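Local coordinates for protein laccase (Botrytis aclada, PDB 3SQR) that probably oxidises phenolic substrates such as hydroquinones with copper ions while reducing dioxygen to water, and probably serves in lignin degradation and detoxification of its products, at residues 368-373 against 500-505; 387-392 against 489-494; 402-407 against 455-460; 417-422 against 539-544. All blocks are in the same frame, centred on the assembly; numbering follows the deposited sequence. Where two conformers were deposited one is given.

Interaction 1: 368-373 against 500-505; sequences CEDEPV and DVAALP
At strand 501-504, an edge strand of a five-stranded sheet in the third cupredoxin domain, a loop aspartate, Asp370, takes up a backbone N-H. Asp370 OD2 accepts from Ala503 N at 2.8 Å, and the bond is nearly straight, with 170° at the hydrogen. The donor reaches OD2 on its syn side but stands 33° out of the carboxylate plane. CG of Asp370 lies beside its own backbone N and opposite the carbonyl carbon (chi1 -71°), which carries the carboxylate across to the strand. There it lies against the alanine methyl as well: Asp370 OD1 comes within 3.3 Å of Ala503 CB. OD2 takes the amide, and both oxygens lie near the methyl. The three touching residues are buried, and OD2 also accepts from the side-chain amide Gln477 NE2 of strand 472-478, which reaches Ala503 O too; two N-H groups thus grip one carboxylate oxygen, which would probably help to stabilise its negative charge. The loop 368-373 is also held by the Cys368-Cys334 disulfide and by the salt bridge from Glu371 to Arg365. Within its sheet, strand 501-504 pairs with strand 463-467, which carries the copper ligands His463 and His466.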
loop_
_atom_site.group_PDB
_atom_site.type_symbol
_atom_site.label_atom_id
_atom_site.label_comp_id
_atom_site.label_asym_id
_atom_site.label_seq_id
_atom_site.Cartn_x
_atom_site.Cartn_y
_atom_site.Cartn_z
ATOM N N CYS A 368 12.279 10.167 7.823
ATOM C CA CYS A 368 11.689 9.069 7.010
ATOM C C CYS A 368 11.036 8.036 7.901
ATOM O O CYS A 368 10.738 6.946 7.458
ATOM C CB CYS A 368 12.721 8.436 6.101
ATOM S SG CYS A 368 13.694 9.671 5.225
ATOM N N GLU A 369 10.820 8.408 9.149
ATOM C CA GLU A 369 10.201 7.519 10.122
ATOM C C GLU A 369 8.735 7.301 9.832
ATOM O O GLU A 369 8.083 8.061 9.057
ATOM C CB GLU A 369 10.362 8.090 11.536
ATOM C CG GLU A 369 11.814 8.282 11.837
ATOM C CD GLU A 369 12.102 8.590 13.272
ATOM O OE1 GLU A 369 11.213 8.479 14.141
ATOM O OE2 GLU A 369 13.244 9.014 13.494
ATOM N N ASP A 370 8.193 6.315 10.533
ATOM C CA ASP A 370 6.767 6.216 10.657
ATOM C C ASP A 370 6.343 7.109 11.829
ATOM O O ASP A 370 7.206 7.642 12.589
ATOM C CB ASP A 370 6.302 4.787 10.968
ATOM C CG ASP A 370 6.461 3.819 9.788
ATOM O OD1 ASP A 370 6.703 4.246 8.645
ATOM O OD2 ASP A 370 6.227 2.601 10.004
ATOM N N GLU A 371 5.029 7.223 12.010
ATOM C CA GLU A 371 4.502 7.823 13.244
ATOM C C GLU A 371 5.049 7.073 14.443
ATOM O O GLU A 371 5.338 5.877 14.379
ATOM C CB GLU A 371 2.976 7.881 13.259
ATOM C CG GLU A 371 2.397 8.954 12.388
ATOM C CD GLU A 371 2.712 10.319 12.912
ATOM O OE1 GLU A 371 2.254 10.620 14.011
ATOM O OE2 GLU A 371 3.420 11.082 12.227
ATOM N N PRO A 372 5.215 7.797 15.551
ATOM C CA PRO A 372 5.885 7.080 16.643
ATOM C C PRO A 372 5.040 5.902 17.152
ATOM O O PRO A 372 3.836 6.038 17.289
ATOM C CB PRO A 372 6.018 8.158 17.729
ATOM C CG PRO A 372 5.752 9.450 17.107
ATOM C CD PRO A 372 4.924 9.203 15.869
ATOM N N VAL A 373 5.673 4.789 17.508
ATOM C CA VAL A 373 4.902 3.649 18.007
ATOM C C VAL A 373 3.989 3.997 19.146
ATOM O O VAL A 373 2.842 3.508 19.215
ATOM C CB VAL A 373 5.783 2.435 18.348
ATOM C CG1 VAL A 373 6.378 1.828 17.051
ATOM C CG2 VAL A 373 6.899 2.805 19.337
ATOM N N ASP A 500 -0.617 -3.010 8.408
ATOM C CA ASP A 500 -0.024 -3.906 7.377
ATOM C C ASP A 500 1.176 -3.404 6.592
ATOM O O ASP A 500 1.827 -4.169 5.886
ATOM C CB ASP A 500 -1.144 -4.384 6.400
ATOM C CG ASP A 500 -1.811 -3.252 5.652
ATOM O OD1 ASP A 500 -1.093 -2.606 4.865
ATOM O OD2 ASP A 500 -3.044 -3.026 5.883
ATOM N N VAL A 501 1.546 -2.135 6.812
ATOM C CA VAL A 501 2.802 -1.592 6.251
ATOM C C VAL A 501 3.532 -0.854 7.368
ATOM O O VAL A 501 2.958 -0.016 8.066
ATOM C CB VAL A 501 2.601 -0.629 5.063
ATOM C CG1 VAL A 501 3.915 -0.055 4.638
ATOM C CG2 VAL A 501 1.950 -1.300 3.895
ATOM N N ALA A 502 4.786 -1.187 7.606
ATOM C CA ALA A 502 5.576 -0.503 8.632
ATOM C C ALA A 502 7.033 -0.441 8.216
ATOM O O ALA A 502 7.564 -1.330 7.540
ATOM C CB ALA A 502 5.432 -1.247 9.986
ATOM N N ALA A 503 7.674 0.623 8.617
ATOM C CA ALA A 503 9.040 0.893 8.246
ATOM C C ALA A 503 10.023 -0.021 8.918
ATOM O O ALA A 503 9.977 -0.189 10.144
ATOM C CB ALA A 503 9.398 2.356 8.591
ATOM N N LEU A 504 10.889 -0.610 8.116
ATOM C CA LEU A 504 12.162 -1.140 8.611
ATOM C C LEU A 504 13.077 0.077 8.782
ATOM O O LEU A 504 13.495 0.693 7.806
ATOM C CB LEU A 504 12.782 -2.097 7.628
ATOM C CG LEU A 504 14.250 -2.456 7.795
ATOM C CD1 LEU A 504 14.513 -3.037 9.176
ATOM C CD2 LEU A 504 14.629 -3.424 6.651
ATOM N N PRO A 505 13.404 0.410 10.027
ATOM C CA PRO A 505 14.249 1.616 10.197
ATOM C C PRO A 505 15.596 1.466 9.583
ATOM O O PRO A 505 16.203 0.467 9.734
ATOM C CB PRO A 505 14.385 1.730 11.717
ATOM C CG PRO A 505 13.109 1.091 12.226
ATOM C CD PRO A 505 12.985 -0.119 11.328
#

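Interaction 2: 387-392 against 489-494; sequences YSLVDE and AKFNLV. With NAG (2-acetamido-2-deoxy-beta-D-glucopyranose), chain I.
The hydroxyl oxygen of Tyr387 has a ring carbon as its nearest neighbour across the contact: Tyr387 OH lies 3.5 Å from Phe491 CD2, on an oblique line to the phenylalanine ring, and the rest of the contact is between rings and methyl groups. Tyr387 holds CG between its backbone N and carbonyl carbon (chi1 68°), which swings the ring off the strand toward the loop 489-494. On the same ring, Tyr387 CE2 meets Leu493 CD1 at 4.1 Å; the methyl lies at the ring edge, near its plane, and the two side chains cross at about a right angle. Leu389, two residues on along strand 387-398, supplies the other apolar partner, its CD1 lying in the plane of the Phe491 ring at 3.8 Å from Phe491 CE2. Tyr387 and Leu389 thus project from one side of a strand of the six-stranded sheet in the third cupredoxin domain, and the loop between strands 472-478 and 498-499 covers that side. Phe491 is buried beneath them, also touching Val450 of strand 448-455 and Val475 and Ala476 of strand 472-478. Farther along strand 387-398, Asp391 O accepts a hydrogen bond from N2 of the N-acetylglucosamine at 2.6 Å, and the acetyl methyl C8 comes 3.6 Å from Glu392 OE2.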
loop_
_atom_site.group_PDB
_atom_site.type_symbol
_atom_site.label_atom_id
_atom_site.label_comp_id
_atom_site.label_asym_id
_atom_site.label_seq_id
_atom_site.Cartn_x
_atom_site.Cartn_y
_atom_site.Cartn_z
ATOM N N TYR A 387 5.230 -17.172 20.842
ATOM C CA TYR A 387 5.718 -17.143 19.485
ATOM C C TYR A 387 6.991 -17.922 19.165
ATOM O O TYR A 387 7.800 -18.282 20.066
ATOM C CB TYR A 387 5.868 -15.658 19.081
ATOM C CG TYR A 387 6.952 -14.918 19.804
ATOM C CD1 TYR A 387 8.282 -15.004 19.408
ATOM C CD2 TYR A 387 6.644 -14.116 20.907
ATOM C CE1 TYR A 387 9.290 -14.296 20.097
ATOM C CE2 TYR A 387 7.610 -13.418 21.594
ATOM C CZ TYR A 387 8.940 -13.505 21.207
ATOM O OH TYR A 387 9.886 -12.786 21.938
ATOM N N SER A 388 7.196 -18.202 17.885
ATOM C CA SER A 388 8.502 -18.585 17.382
ATOM C C SER A 388 9.086 -17.356 16.668
ATOM O O SER A 388 8.328 -16.567 16.106
ATOM C CB SER A 388 8.427 -19.743 16.410
ATOM O OG SER A 388 7.969 -19.316 15.143
ATOM N N LEU A 389 10.394 -17.176 16.783
ATOM C CA LEU A 389 11.058 -16.020 16.206
ATOM C C LEU A 389 11.776 -16.390 14.922
ATOM O O LEU A 389 12.533 -17.350 14.843
ATOM C CB LEU A 389 12.025 -15.424 17.215
ATOM C CG LEU A 389 12.496 -14.027 16.756
ATOM C CD1 LEU A 389 12.598 -13.051 17.906
ATOM C CD2 LEU A 389 13.745 -14.161 15.934
ATOM N N VAL A 390 11.545 -15.633 13.868
ATOM C CA VAL A 390 12.250 -15.857 12.637
ATOM C C VAL A 390 13.026 -14.587 12.377
ATOM O O VAL A 390 12.474 -13.514 12.472
ATOM C CB VAL A 390 11.296 -16.129 11.473
ATOM C CG1 VAL A 390 11.999 -16.009 10.144
ATOM C CG2 VAL A 390 10.635 -17.533 11.629
ATOM N N ASP A 391 14.301 -14.727 12.039
ATOM C CA ASP A 391 15.155 -13.566 11.851
ATOM C C ASP A 391 15.656 -13.590 10.432
ATOM O O ASP A 391 16.119 -14.618 9.911
ATOM C CB ASP A 391 16.355 -13.539 12.841
ATOM C CG ASP A 391 17.374 -12.411 12.491
ATOM O OD1 ASP A 391 17.086 -11.272 12.834
ATOM O OD2 ASP A 391 18.404 -12.675 11.833
ATOM N N GLU A 392 15.558 -12.444 9.769
ATOM C CA GLU A 392 16.081 -12.298 8.449
ATOM C C GLU A 392 16.771 -10.938 8.318
ATOM O O GLU A 392 16.455 -9.991 9.023
ATOM C CB GLU A 392 14.990 -12.499 7.409
ATOM C CG GLU A 392 14.578 -14.014 7.340
ATOM C CD GLU A 392 13.994 -14.389 6.067
ATOM O OE1 GLU A 392 13.113 -13.639 5.569
ATOM O OE2 GLU A 392 14.378 -15.471 5.575
ATOM N N ALA A 489 13.448 -9.309 24.682
ATOM C CA ALA A 489 12.878 -8.982 25.957
ATOM C C ALA A 489 12.320 -7.590 25.993
ATOM O O ALA A 489 11.543 -7.294 26.871
ATOM N N LYS A 490 12.730 -6.727 25.053
ATOM C CA LYS A 490 12.176 -5.401 24.933
ATOM C C LYS A 490 10.983 -5.264 23.950
ATOM O O LYS A 490 10.402 -4.193 23.846
ATOM C CB LYS A 490 13.283 -4.423 24.519
ATOM C CG LYS A 490 14.275 -4.093 25.659
ATOM C CD LYS A 490 13.897 -2.747 26.355
ATOM C CE LYS A 490 14.502 -2.572 27.765
ATOM N NZ LYS A 490 14.156 -1.208 28.292
ATOM N N PHE A 491 10.619 -6.324 23.252
ATOM C CA PHE A 491 9.383 -6.342 22.433
ATOM C C PHE A 491 8.186 -5.926 23.243
ATOM O O PHE A 491 8.040 -6.329 24.428
ATOM C CB PHE A 491 9.093 -7.754 21.932
ATOM C CG PHE A 491 10.037 -8.263 20.928
ATOM C CD1 PHE A 491 10.966 -7.409 20.291
ATOM C CD2 PHE A 491 9.985 -9.604 20.542
ATOM C CE1 PHE A 491 11.799 -7.888 19.350
ATOM C CE2 PHE A 491 10.833 -10.072 19.579
ATOM C CZ PHE A 491 11.767 -9.215 18.993
ATOM N N ASN A 492 7.306 -5.137 22.633
ATOM C CA ASN A 492 6.033 -4.834 23.224
ATOM C C ASN A 492 4.985 -5.784 22.659
ATOM O O ASN A 492 4.616 -5.704 21.487
ATOM C CB ASN A 492 5.673 -3.389 22.955
ATOM C CG ASN A 492 4.304 -2.984 23.472
ATOM O OD1 ASN A 492 3.771 -1.966 23.016
ATOM N ND2 ASN A 492 3.742 -3.725 24.433
ATOM N N LEU A 493 4.481 -6.677 23.518
ATOM C CA LEU A 493 3.499 -7.680 23.110
ATOM C C LEU A 493 2.072 -7.353 23.492
ATOM O O LEU A 493 1.139 -8.060 23.091
ATOM C CB LEU A 493 3.904 -9.062 23.679
ATOM C CG LEU A 493 5.323 -9.514 23.356
ATOM C CD1 LEU A 493 5.659 -10.822 24.123
ATOM C CD2 LEU A 493 5.599 -9.742 21.852
ATOM N N VAL A 494 1.906 -6.255 24.197
ATOM C CA VAL A 494 0.639 -5.828 24.726
ATOM C C VAL A 494 0.069 -4.660 23.946
ATOM O O VAL A 494 0.518 -3.475 24.074
ATOM C CB VAL A 494 0.740 -5.369 26.205
ATOM C CG1 VAL A 494 -0.627 -5.012 26.679
ATOM C CG2 VAL A 494 1.333 -6.521 27.044
HETATM C C1 NAG I . 19.108 -15.558 8.433
HETATM C C2 NAG I . 18.483 -16.697 9.227
HETATM C C3 NAG I . 18.740 -16.465 10.708
HETATM C C4 NAG I . 20.221 -16.275 10.971
HETATM C C5 NAG I . 20.690 -15.068 10.157
HETATM C C6 NAG I . 22.179 -14.763 10.397
HETATM C C7 NAG I . 16.490 -17.853 8.317
HETATM C C8 NAG I . 14.986 -17.915 8.195
HETATM N N2 NAG I . 17.023 -16.864 9.015
HETATM O O3 NAG I . 18.259 -17.600 11.371
HETATM O O4 NAG I . 20.403 -15.991 12.341
HETATM O O5 NAG I . 20.484 -15.428 8.799
HETATM O O6 NAG I . 22.897 -15.916 10.014
HETATM O O7 NAG I . 17.159 -18.718 7.763
#

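Interaction 3: 402-407 against 455-460; sequences FTWTIN and DLTGFG. With NAG (2-acetamido-2-deoxy-beta-D-glucopyranose), chain I.
Trp404 presents the rim of its six-membered ring to two residues of the loop 455-460. Trp404 CZ3 is 3.6 Å from Thr457 CG2, which sits at the indole edge near its plane, and 3.7 Å from Phe459 CD2. The Trp404 and Phe459 rings stand almost perpendicular, at 86°, yet meet rim to rim, neither lying over the other's face. Phe402 and Phe459 approach from opposite directions, with Phe459 CE2 3.9 Å from Phe402 CZ at the edge of the Phe402 ring; Phe402 also sets CE1 above one face of the indole, toward its rim. Behind this layer the loop is shaped by two turns. Asp455 OD1 accepts from Thr457 N (2.9 Å) in an Asx turn and, through its syn lone pair, from Thr457 OG1 (2.6 Å). Thr457 OG1 in turn accepts from Phe459 N at 3.1 Å, an ST turn. With OG1 between backbone N and carbonyl carbon (chi1 65°), Thr457 can serve both bonds while CG2 faces the tryptophan. The indole also packs against His463 and His531, ligands of the type 1 copper, placing it in that ion's second shell. Edge strand 402-406 lies beside strand 387-398 and is followed directly by Asn407, whose ND2 carries the N-linked sugar, while the loop joins strands 448-455 and 463-467.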
loop_
_atom_site.group_PDB
_atom_site.type_symbol
_atom_site.label_atom_id
_atom_site.label_comp_id
_atom_site.label_asym_id
_atom_site.label_seq_id
_atom_site.Cartn_x
_atom_site.Cartn_y
_atom_site.Cartn_z
ATOM N N PHE A 402 21.603 -3.993 -9.476
ATOM C CA PHE A 402 21.572 -3.870 -8.024
ATOM C C PHE A 402 20.398 -4.691 -7.518
ATOM O O PHE A 402 19.286 -4.513 -7.970
ATOM C CB PHE A 402 21.353 -2.420 -7.631
ATOM C CG PHE A 402 21.442 -2.158 -6.182
ATOM C CD1 PHE A 402 20.334 -2.338 -5.351
ATOM C CD2 PHE A 402 22.611 -1.672 -5.631
ATOM C CE1 PHE A 402 20.416 -2.080 -4.002
ATOM C CE2 PHE A 402 22.693 -1.407 -4.279
ATOM C CZ PHE A 402 21.578 -1.629 -3.461
ATOM N N THR A 403 20.662 -5.564 -6.570
ATOM C CA THR A 403 19.633 -6.389 -5.976
ATOM C C THR A 403 19.735 -6.255 -4.471
ATOM O O THR A 403 20.827 -6.091 -3.934
ATOM C CB THR A 403 19.750 -7.868 -6.311
ATOM O OG1 THR A 403 20.962 -8.405 -5.751
ATOM C CG2 THR A 403 19.734 -8.124 -7.797
ATOM N N TRP A 404 18.584 -6.352 -3.809
ATOM C CA TRP A 404 18.502 -6.527 -2.363
ATOM C C TRP A 404 18.433 -8.019 -2.051
ATOM O O TRP A 404 17.798 -8.781 -2.806
ATOM C CB TRP A 404 17.248 -5.831 -1.791
ATOM C CG TRP A 404 17.157 -4.392 -2.116
ATOM C CD1 TRP A 404 16.512 -3.859 -3.170
ATOM C CD2 TRP A 404 17.819 -3.306 -1.454
ATOM N NE1 TRP A 404 16.668 -2.500 -3.177
ATOM C CE2 TRP A 404 17.469 -2.124 -2.144
ATOM C CE3 TRP A 404 18.688 -3.219 -0.354
ATOM C CZ2 TRP A 404 17.944 -0.884 -1.796
ATOM C CZ3 TRP A 404 19.147 -1.957 0.008
ATOM C CH2 TRP A 404 18.776 -0.809 -0.711
ATOM N N THR A 405 18.967 -8.421 -0.899
ATOM C CA THR A 405 18.909 -9.782 -0.506
ATOM C C THR A 405 18.365 -9.888 0.898
ATOM O O THR A 405 18.493 -9.001 1.708
ATOM C CB THR A 405 20.324 -10.445 -0.571
ATOM O OG1 THR A 405 21.157 -9.721 0.342
ATOM C CG2 THR A 405 20.910 -10.409 -2.024
ATOM N N ILE A 406 17.704 -11.010 1.126
ATOM C CA ILE A 406 17.195 -11.426 2.420
ATOM C C ILE A 406 17.866 -12.752 2.716
ATOM O O ILE A 406 17.679 -13.747 1.992
ATOM C CB ILE A 406 15.717 -11.683 2.336
ATOM C CG1 ILE A 406 15.034 -10.473 1.675
ATOM C CG2 ILE A 406 15.164 -11.943 3.765
ATOM C CD1 ILE A 406 14.458 -9.525 2.647
ATOM N N ASN A 407 18.652 -12.747 3.767
ATOM C CA ASN A 407 19.582 -13.821 4.061
ATOM C C ASN A 407 20.254 -14.326 2.831
ATOM O O ASN A 407 20.217 -15.518 2.498
ATOM C CB ASN A 407 18.835 -14.923 4.789
ATOM C CG ASN A 407 18.797 -14.671 6.228
ATOM O OD1 ASN A 407 18.527 -13.568 6.661
ATOM N ND2 ASN A 407 19.063 -15.701 7.008
ATOM N N ASP A 455 18.042 -4.458 8.966
ATOM C CA ASP A 455 18.745 -3.751 7.892
ATOM C C ASP A 455 20.247 -3.856 8.105
ATOM O O ASP A 455 20.777 -3.092 8.886
ATOM C CB ASP A 455 18.358 -2.271 7.915
ATOM C CG ASP A 455 19.006 -1.463 6.734
ATOM O OD1 ASP A 455 19.674 -2.103 5.939
ATOM O OD2 ASP A 455 18.847 -0.233 6.655
ATOM N N LEU A 456 20.921 -4.684 7.327
ATOM C CA LEU A 456 22.373 -4.826 7.397
ATOM C C LEU A 456 22.962 -4.242 6.137
ATOM O O LEU A 456 24.060 -4.608 5.756
ATOM C CB LEU A 456 22.790 -6.308 7.544
ATOM C CG LEU A 456 22.279 -7.084 8.778
ATOM C CD1 LEU A 456 23.078 -8.397 8.983
ATOM C CD2 LEU A 456 22.297 -6.283 10.069
ATOM N N THR A 457 22.221 -3.381 5.449
ATOM C CA THR A 457 22.679 -2.868 4.162
ATOM C C THR A 457 23.684 -1.751 4.321
ATOM O O THR A 457 24.404 -1.432 3.368
ATOM C CB THR A 457 21.541 -2.282 3.277
ATOM O OG1 THR A 457 21.017 -1.131 3.935
ATOM C CG2 THR A 457 20.473 -3.329 3.043
ATOM N N GLY A 458 23.644 -1.090 5.474
ATOM C CA GLY A 458 24.467 0.077 5.693
ATOM C C GLY A 458 23.932 1.364 5.139
ATOM O O GLY A 458 24.497 2.416 5.392
ATOM N N PHE A 459 22.822 1.328 4.390
ATOM C CA PHE A 459 22.370 2.528 3.680
ATOM C C PHE A 459 21.445 3.374 4.527
ATOM O O PHE A 459 21.188 4.532 4.233
ATOM C CB PHE A 459 21.661 2.128 2.406
ATOM C CG PHE A 459 22.500 1.354 1.468
ATOM C CD1 PHE A 459 23.748 1.793 1.061
ATOM C CD2 PHE A 459 22.030 0.145 0.964
ATOM C CE1 PHE A 459 24.510 1.053 0.153
ATOM C CE2 PHE A 459 22.806 -0.598 0.076
ATOM C CZ PHE A 459 24.031 -0.142 -0.328
ATOM N N GLY A 460 20.918 2.803 5.613
ATOM C CA GLY A 460 20.106 3.599 6.463
ATOM C C GLY A 460 18.804 4.112 5.803
ATOM O O GLY A 460 18.243 5.108 6.258
HETATM C C1 NAG I . 19.108 -15.558 8.433
HETATM C C2 NAG I . 18.483 -16.697 9.227
HETATM C C3 NAG I . 18.740 -16.465 10.708
HETATM C C4 NAG I . 20.221 -16.275 10.971
HETATM C C5 NAG I . 20.690 -15.068 10.157
HETATM C C6 NAG I . 22.179 -14.763 10.397
HETATM C C7 NAG I . 16.490 -17.853 8.317
HETATM C C8 NAG I . 14.986 -17.915 8.195
HETATM N N2 NAG I . 17.023 -16.864 9.015
HETATM O O3 NAG I . 18.259 -17.600 11.371
HETATM O O4 NAG I . 20.403 -15.991 12.341
HETATM O O5 NAG I . 20.484 -15.428 8.799
HETATM O O6 NAG I . 22.897 -15.916 10.014
HETATM O O7 NAG I . 17.159 -18.718 7.763
#

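Interaction 4: 417-422 against 539-544; sequences SPTTLK and QFVESQ
Thr419 and Gln539 slide past each other in opposite directions, so that the hydroxyl of one comes alongside the amide end of the other. Thr419 OG1 donates to Gln539 OE1 at 2.7 Å; the C=O...donor angle is 114°, and the hydroxyl oxygen stands 27° off the carbonyl plane. Gln539 places CG between backbone N and carbonyl carbon (chi1 68°) and then runs out extended, carrying its amide to the start of helix 419-424. The other branch of the threonine is turned to Val541: Thr419 CG2 and Val541 CG2 reach toward one another tip to tip, 3.7 Å apart. One residue of the helix's first turn therefore meets two residues of strand 537-542 whose side chains point to the same side of the strand, polar branch to Gln539 and methyl to Val541. Pro418 occupies the N-cap position just before helix 419-424, and Pro418 O accepts from Lys422 N at 3.1 Å. Across the amide, Gln539 NE2 donates to Tyr434 O, so both ends of the amide have partners, which supports its modelled orientation. All three touching residues are buried; the amide oxygen thus receives a donor within the interior, and the methyl contact adds an apolar touch beside the hydrogen bond.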
loop_
_atom_site.group_PDB
_atom_site.type_symbol
_atom_site.label_atom_id
_atom_site.label_comp_id
_atom_site.label_asym_id
_atom_site.label_seq_id
_atom_site.Cartn_x
_atom_site.Cartn_y
_atom_site.Cartn_z
ATOM N N SER A 417 5.043 -20.283 -12.565
ATOM C CA SER A 417 5.038 -21.271 -11.509
ATOM C C SER A 417 4.979 -20.515 -10.212
ATOM O O SER A 417 5.887 -20.503 -9.381
ATOM C CB SER A 417 6.282 -22.207 -11.617
ATOM O OG SER A 417 6.142 -23.264 -10.720
ATOM N N PRO A 418 3.831 -19.885 -10.017
ATOM C CA PRO A 418 3.659 -19.215 -8.745
ATOM C C PRO A 418 3.678 -20.188 -7.603
ATOM O O PRO A 418 3.385 -21.367 -7.759
ATOM C CB PRO A 418 2.298 -18.554 -8.893
ATOM C CG PRO A 418 1.585 -19.318 -9.863
ATOM C CD PRO A 418 2.632 -19.787 -10.859
ATOM N N THR A 419 4.012 -19.703 -6.418
ATOM C CA THR A 419 4.083 -20.516 -5.222
ATOM C C THR A 419 2.847 -21.333 -5.005
ATOM O O THR A 419 2.936 -22.469 -4.548
ATOM C CB THR A 419 4.266 -19.606 -3.962
ATOM O OG1 THR A 419 5.305 -18.674 -4.266
ATOM C CG2 THR A 419 4.666 -20.434 -2.758
ATOM N N THR A 420 1.649 -20.763 -5.264
ATOM C CA THR A 420 0.427 -21.505 -5.071
ATOM C C THR A 420 0.314 -22.674 -6.038
ATOM O O THR A 420 -0.233 -23.694 -5.672
ATOM C CB THR A 420 -0.835 -20.589 -5.158
ATOM O OG1 THR A 420 -0.606 -19.574 -4.161
ATOM C CG2 THR A 420 -2.032 -21.368 -4.659
ATOM N N LEU A 421 0.825 -22.507 -7.233
ATOM C CA LEU A 421 0.811 -23.645 -8.200
ATOM C C LEU A 421 1.702 -24.733 -7.656
ATOM O O LEU A 421 1.323 -25.913 -7.619
ATOM C CB LEU A 421 1.183 -23.183 -9.563
ATOM C CG LEU A 421 1.263 -24.314 -10.610
ATOM C CD1 LEU A 421 -0.079 -25.073 -10.671
ATOM C CD2 LEU A 421 1.647 -23.682 -11.934
ATOM N N LYS A 422 2.836 -24.333 -7.148
ATOM C CA LYS A 422 3.732 -25.296 -6.490
ATOM C C LYS A 422 3.053 -26.001 -5.321
ATOM O O LYS A 422 3.143 -27.238 -5.119
ATOM C CB LYS A 422 5.037 -24.595 -6.105
ATOM C CG LYS A 422 5.782 -23.998 -7.260
ATOM C CD LYS A 422 7.115 -23.444 -6.818
ATOM C CE LYS A 422 7.832 -22.682 -7.849
ATOM N NZ LYS A 422 8.367 -23.614 -8.960
ATOM N N GLN A 539 8.604 -14.523 1.365
ATOM C CA GLN A 539 7.236 -14.945 1.502
ATOM C C GLN A 539 7.116 -16.041 2.522
ATOM O O GLN A 539 8.025 -16.820 2.711
ATOM C CB GLN A 539 6.640 -15.359 0.149
ATOM C CG GLN A 539 7.243 -16.622 -0.454
ATOM C CD GLN A 539 6.764 -16.864 -1.866
ATOM O OE1 GLN A 539 5.599 -17.159 -2.110
ATOM N NE2 GLN A 539 7.688 -16.754 -2.806
ATOM N N PHE A 540 5.968 -16.041 3.206
ATOM C CA PHE A 540 5.654 -17.040 4.192
ATOM C C PHE A 540 4.724 -18.046 3.573
ATOM O O PHE A 540 3.687 -17.688 3.037
ATOM C CB PHE A 540 4.996 -16.406 5.416
ATOM C CG PHE A 540 5.862 -15.410 6.089
ATOM C CD1 PHE A 540 6.841 -15.805 6.983
ATOM C CD2 PHE A 540 5.725 -14.044 5.816
ATOM C CE1 PHE A 540 7.646 -14.925 7.587
ATOM C CE2 PHE A 540 6.552 -13.084 6.461
ATOM C CZ PHE A 540 7.505 -13.511 7.331
ATOM N N VAL A 541 5.121 -19.327 3.613
ATOM C CA VAL A 541 4.219 -20.377 3.207
ATOM C C VAL A 541 3.754 -20.874 4.534
ATOM O O VAL A 541 4.504 -21.503 5.331
ATOM C CB VAL A 541 4.855 -21.433 2.307
ATOM C CG1 VAL A 541 3.895 -22.682 2.194
ATOM C CG2 VAL A 541 5.222 -20.814 0.891
ATOM N N GLU A 542 2.545 -20.447 4.848
ATOM C CA GLU A 542 1.910 -20.640 6.104
ATOM C C GLU A 542 0.916 -21.808 6.096
ATOM O O GLU A 542 -0.079 -21.805 5.371
ATOM C CB GLU A 542 1.120 -19.338 6.484
ATOM C CG GLU A 542 0.407 -19.414 7.817
ATOM C CD GLU A 542 -0.261 -18.118 8.158
ATOM O OE1 GLU A 542 0.085 -17.130 7.489
ATOM O OE2 GLU A 542 -1.194 -18.133 8.937
ATOM N N SER A 543 1.174 -22.781 6.957
ATOM C CA SER A 543 0.207 -23.877 7.147
ATOM C C SER A 543 -0.211 -24.467 5.818
ATOM O O SER A 543 -1.397 -24.629 5.501
ATOM C CB SER A 543 -0.980 -23.379 7.952
ATOM O OG SER A 543 -0.502 -22.878 9.169
ATOM N N GLN A 544 0.783 -24.816 5.012
ATOM C CA GLN A 544 0.551 -25.226 3.681
ATOM C C GLN A 544 -0.579 -26.254 3.505
ATOM O O GLN A 544 -1.384 -26.162 2.584
ATOM C CB GLN A 544 1.853 -25.820 3.098
ATOM C CG GLN A 544 1.679 -26.168 1.701
ATOM C CD GLN A 544 2.961 -26.480 1.046
ATOM O OE1 GLN A 544 4.017 -26.012 1.485
ATOM N NE2 GLN A 544 2.900 -27.238 -0.034
#

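In the fold
Along the chain the first segments come in the order 1, 2, 3, 4, but the second ones return as 3 (455-460), 2 (489-494), 1 (500-505) and 4 (539-544): interaction 1 encloses 2, which encloses 3, while 4 crosses all three. Interactions 2 and 3 share the six-stranded sheet through neighbouring strands 387-398 and 402-406, and both touch the sugar on Asn407, though their centres are 21 Å apart. Interactions 1 and 4, about 27 Å apart between centres, involve the edge strand 501-504 and the interior strand 537-542 of the other, five-stranded sheet. Interaction 1 meets 3 where Leu504 packs on Asp455. Together they tie loops and a helix to the third cupredoxin domain, which supplies the type 1 copper ligands and part of those of the other coppers.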